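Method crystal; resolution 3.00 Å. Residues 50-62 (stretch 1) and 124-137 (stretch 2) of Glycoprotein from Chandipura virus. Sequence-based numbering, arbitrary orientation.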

# COMPACT_ATOMS: atom_id res chain seq x y z
N THR A 50 12.32 0.71 12.39
CA THR A 50 12.22 -0.66 12.84
C THR A 50 11.98 -0.65 14.35
O THR A 50 12.91 -0.43 15.12
N PRO A 51 10.73 -0.89 14.76
CA PRO A 51 10.25 -0.71 16.14
C PRO A 51 11.01 -1.54 17.15
O PRO A 51 11.11 -1.15 18.32
N SER A 52 11.56 -2.67 16.71
CA SER A 52 12.32 -3.55 17.60
C SER A 52 13.53 -2.85 18.21
O SER A 52 14.04 -3.28 19.25
N LYS A 53 13.97 -1.76 17.59
CA LYS A 53 15.09 -0.98 18.12
C LYS A 53 14.73 -0.25 19.41
O LYS A 53 15.59 0.37 20.03
N SER A 54 13.47 -0.33 19.81
CA SER A 54 13.04 0.26 21.07
C SER A 54 12.22 -0.72 21.91
O SER A 54 11.39 -0.31 22.73
N ASP A 55 12.45 -2.01 21.69
CA ASP A 55 11.87 -3.04 22.54
C ASP A 55 12.52 -2.93 23.90
O ASP A 55 13.72 -2.65 24.01
N GLY A 56 11.74 -3.15 24.95
CA GLY A 56 12.26 -3.01 26.29
C GLY A 56 11.71 -4.01 27.29
O GLY A 56 10.93 -4.91 26.95
N PHE A 57 12.13 -3.84 28.53
CA PHE A 57 11.69 -4.67 29.63
C PHE A 57 11.47 -3.80 30.84
O PHE A 57 12.28 -2.92 31.15
N LEU A 58 10.35 -4.02 31.51
CA LEU A 58 10.12 -3.41 32.81
C LEU A 58 10.68 -4.34 33.87
O LEU A 58 10.20 -5.47 34.04
N CYS A 59 11.72 -3.87 34.54
CA CYS A 59 12.36 -4.61 35.61
C CYS A 59 11.72 -4.22 36.94
O CYS A 59 11.97 -3.13 37.46
N HIS A 60 10.87 -5.09 37.46
CA HIS A 60 10.21 -4.86 38.74
C HIS A 60 10.96 -5.54 39.87
O HIS A 60 11.41 -6.67 39.73
N ALA A 61 11.10 -4.86 41.00
CA ALA A 61 11.77 -5.44 42.16
C ALA A 61 10.91 -5.32 43.40
O ALA A 61 10.38 -4.25 43.71
N ALA A 62 10.77 -6.43 44.12
CA ALA A 62 10.01 -6.43 45.36
C ALA A 62 10.49 -7.54 46.29
O ALA A 62 10.61 -8.69 45.89
N PHE A 124 12.95 -12.69 50.36
CA PHE A 124 13.39 -13.11 49.03
C PHE A 124 13.25 -11.93 48.07
O PHE A 124 12.13 -11.50 47.80
N LEU A 125 14.35 -11.43 47.53
CA LEU A 125 14.26 -10.34 46.55
C LEU A 125 13.80 -10.85 45.18
O LEU A 125 14.56 -11.47 44.45
N VAL A 126 12.55 -10.56 44.86
CA VAL A 126 11.92 -11.07 43.65
C VAL A 126 11.90 -10.03 42.53
O VAL A 126 11.41 -8.91 42.70
N ILE A 127 12.45 -10.42 41.38
CA ILE A 127 12.43 -9.57 40.19
C ILE A 127 11.45 -10.10 39.15
O ILE A 127 11.46 -11.29 38.84
N MET A 128 10.62 -9.22 38.61
CA MET A 128 9.65 -9.59 37.58
C MET A 128 9.88 -8.78 36.31
O MET A 128 9.83 -7.55 36.33
N ILE A 129 10.14 -9.48 35.21
CA ILE A 129 10.46 -8.84 33.94
C ILE A 129 9.26 -8.82 33.00
O ILE A 129 8.88 -9.84 32.44
N THR A 130 8.67 -7.64 32.82
CA THR A 130 7.52 -7.49 31.93
C THR A 130 7.90 -6.71 30.68
O THR A 130 8.02 -5.48 30.74
N PRO A 131 8.07 -7.40 29.55
CA PRO A 131 8.45 -6.78 28.27
C PRO A 131 7.55 -5.60 27.92
O PRO A 131 6.34 -5.77 27.77
N HIS A 132 8.15 -4.41 27.79
CA HIS A 132 7.41 -3.19 27.48
C HIS A 132 8.11 -2.38 26.39
O HIS A 132 9.27 -1.98 26.53
N HIS A 133 7.40 -2.14 25.29
CA HIS A 133 7.95 -1.39 24.17
C HIS A 133 7.71 0.11 24.33
O HIS A 133 6.62 0.54 24.69
N VAL A 134 8.75 0.91 24.06
CA VAL A 134 8.65 2.36 24.18
C VAL A 134 8.99 3.05 22.86
O VAL A 134 9.51 2.42 21.94
N GLY A 135 8.71 4.34 22.79
CA GLY A 135 8.99 5.10 21.58
C GLY A 135 10.37 5.72 21.60
O GLY A 135 11.08 5.64 22.61
N VAL A 136 10.75 6.35 20.49
CA VAL A 136 12.07 6.98 20.37
C VAL A 136 11.95 8.37 19.77
O VAL A 136 11.26 8.56 18.77
N ASP A 137 12.61 9.35 20.38
CA ASP A 137 12.81 10.64 19.72
C ASP A 137 14.09 10.55 18.90
O ASP A 137 15.18 10.72 19.44

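The most unusual feature lies beyond the end of the regular ladder, where the 3-10 turn at Pro 51 meets the loop at His 133. With chi1 t, His 133 points sideways from its CA, yet its ring end reaches back: NE2 gives a weak hydrogen bond to Pro 51 O (3.0 Å), and CD2 lies 3.1 Å from Asp 55 OD1, both oxygens at the ring edge. Ser 54, chi1 p, points toward stretch 2 and is buried there. Its OG sits 3.0 Å from Pro 51 O and 2.8 Å from Val 134 O, two acceptors competing for one proton, while its CB packs 3.5 Å from CG2 of Val 136, whose chi1 is t.

Next to this polar knot runs an antiparallel pairing, held by backbone hydrogen bonds such as Leu 58 N to Thr 130 O at 2.9 Å; along each extended strand the side chains alternate between two faces. One face carries Phe 57, Cys 59 and Ala 61 with Ile 127 and Ile 129. Both isoleucines are m, m, and their ends come nearer the partner strand. Phe 57 (chi1 m) sets CD2 3.5 Å from Ile 129 CG2; Cys 59, chi1 t, brings SG to 3.6 Å from Ile 127 CG2 and is covalently bonded to a group elsewhere in the structure. Small Ala 61 accepts Ile 127 CD1 at 3.6 Å from its CB.

The other face mixes polarity with bulk. Leu 58 (m, t) lays CG 3.8 Å from CB of His 132, a loop residue past the ladder, whose chi1 is t. Next along, Met 128 extends m, t, t beside the t rotamer of His 60, placing SD 4.3 Å from the centroid of the ring (CG, ND1, CD2, CE1, NE2) in an oblique sulfur-aromatic contact.

Gly 56 has its own rule: an ideal CB would lie 2.7 Å from His 132 O, a clash.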

# COMPACT_ATOMS: atom_id res chain seq x y z
CB THR A 50 13.47 -1.46 12.48
OG1 THR A 50 14.63 -0.74 12.92
CG2 THR A 50 13.56 -1.63 10.96
CB PRO A 51 8.79 -1.18 16.07
CG PRO A 51 8.43 -1.07 14.62
CD PRO A 51 9.67 -1.44 13.89
CB SER A 52 12.76 -4.80 16.85
OG SER A 52 13.49 -4.47 15.68
CB LYS A 53 15.60 0.01 17.07
CG LYS A 53 16.55 -0.60 16.05
CD LYS A 53 17.32 0.47 15.30
CE LYS A 53 18.46 -0.12 14.52
NZ LYS A 53 19.26 0.92 13.82
CB SER A 54 12.25 1.55 20.82
OG SER A 54 11.12 1.32 20.00
CB ASP A 55 12.12 -4.43 21.96
CG ASP A 55 11.14 -4.80 20.86
OD1 ASP A 55 10.10 -4.12 20.74
OD2 ASP A 55 11.41 -5.78 20.12
CB PHE A 57 12.75 -5.73 29.95
CG PHE A 57 12.99 -6.70 28.84
CD1 PHE A 57 14.14 -6.61 28.07
CD2 PHE A 57 12.08 -7.70 28.56
CE1 PHE A 57 14.37 -7.51 27.05
CE2 PHE A 57 12.30 -8.59 27.54
CZ PHE A 57 13.45 -8.50 26.78
CB LEU A 58 8.63 -3.14 33.03
CG LEU A 58 8.09 -1.85 32.41
CD1 LEU A 58 6.57 -1.80 32.49
CD2 LEU A 58 8.70 -0.63 33.08
CB CYS A 59 13.86 -4.32 35.62
SG CYS A 59 14.85 -5.32 36.76
CB HIS A 60 8.77 -5.38 38.71
CG HIS A 60 8.14 -5.49 40.06
ND1 HIS A 60 7.48 -4.44 40.66
CD2 HIS A 60 8.07 -6.52 40.93
CE1 HIS A 60 7.03 -4.82 41.85
NE2 HIS A 60 7.38 -6.08 42.03
CB ALA A 61 13.12 -4.77 42.38
CB ALA A 62 8.52 -6.59 45.08
CB PHE A 124 12.50 -14.24 48.51
CG PHE A 124 13.16 -15.59 48.48
CD1 PHE A 124 14.54 -15.71 48.52
CD2 PHE A 124 12.39 -16.74 48.40
CE1 PHE A 124 15.14 -16.95 48.49
CE2 PHE A 124 12.99 -17.98 48.37
CZ PHE A 124 14.36 -18.09 48.41
CB LEU A 125 15.57 -9.56 46.44
CG LEU A 125 15.53 -8.35 45.51
CD1 LEU A 125 14.22 -7.58 45.68
CD2 LEU A 125 16.72 -7.43 45.75
CB VAL A 126 10.46 -11.50 43.94
CG1 VAL A 126 9.71 -11.77 42.65
CG2 VAL A 126 10.45 -12.73 44.85
CB ILE A 127 13.81 -9.43 39.54
CG1 ILE A 127 14.88 -9.11 40.59
CG2 ILE A 127 13.79 -8.35 38.48
CD1 ILE A 127 14.84 -7.68 41.08
CB MET A 128 8.22 -9.37 38.10
CG MET A 128 7.96 -10.00 39.46
SD MET A 128 6.36 -9.53 40.17
CE MET A 128 6.61 -9.97 41.89
CB ILE A 129 11.63 -9.55 33.23
CG1 ILE A 129 12.91 -9.44 34.07
CG2 ILE A 129 11.86 -8.97 31.85
CD1 ILE A 129 13.40 -8.02 34.24
CB THR A 130 6.35 -6.77 32.62
OG1 THR A 130 5.95 -7.50 33.79
CG2 THR A 130 5.17 -6.64 31.68
CB PRO A 131 8.27 -7.92 27.27
CG PRO A 131 8.48 -9.15 28.05
CD PRO A 131 7.92 -8.86 29.42
CB HIS A 132 7.25 -2.34 28.75
CG HIS A 132 6.63 -1.00 28.50
ND1 HIS A 132 5.57 -0.81 27.64
CD2 HIS A 132 6.93 0.22 29.00
CE1 HIS A 132 5.24 0.47 27.63
NE2 HIS A 132 6.05 1.12 28.44
CB HIS A 133 7.34 -1.89 22.86
CG HIS A 133 7.75 -1.10 21.65
ND1 HIS A 133 7.11 0.06 21.27
CD2 HIS A 133 8.73 -1.31 20.74
CE1 HIS A 133 7.68 0.54 20.17
NE2 HIS A 133 8.66 -0.28 19.83
CB VAL A 134 9.58 2.91 25.29
CG1 VAL A 134 9.44 2.08 26.55
CG2 VAL A 134 11.02 2.92 24.82
CB VAL A 136 13.00 6.14 19.46
CG1 VAL A 136 14.29 6.89 19.16
CG2 VAL A 136 13.32 4.80 20.08
CB ASP A 137 12.90 11.78 20.73
CG ASP A 137 12.91 13.16 20.07
OD1 ASP A 137 13.24 13.27 18.87
OD2 ASP A 137 12.58 14.15 20.76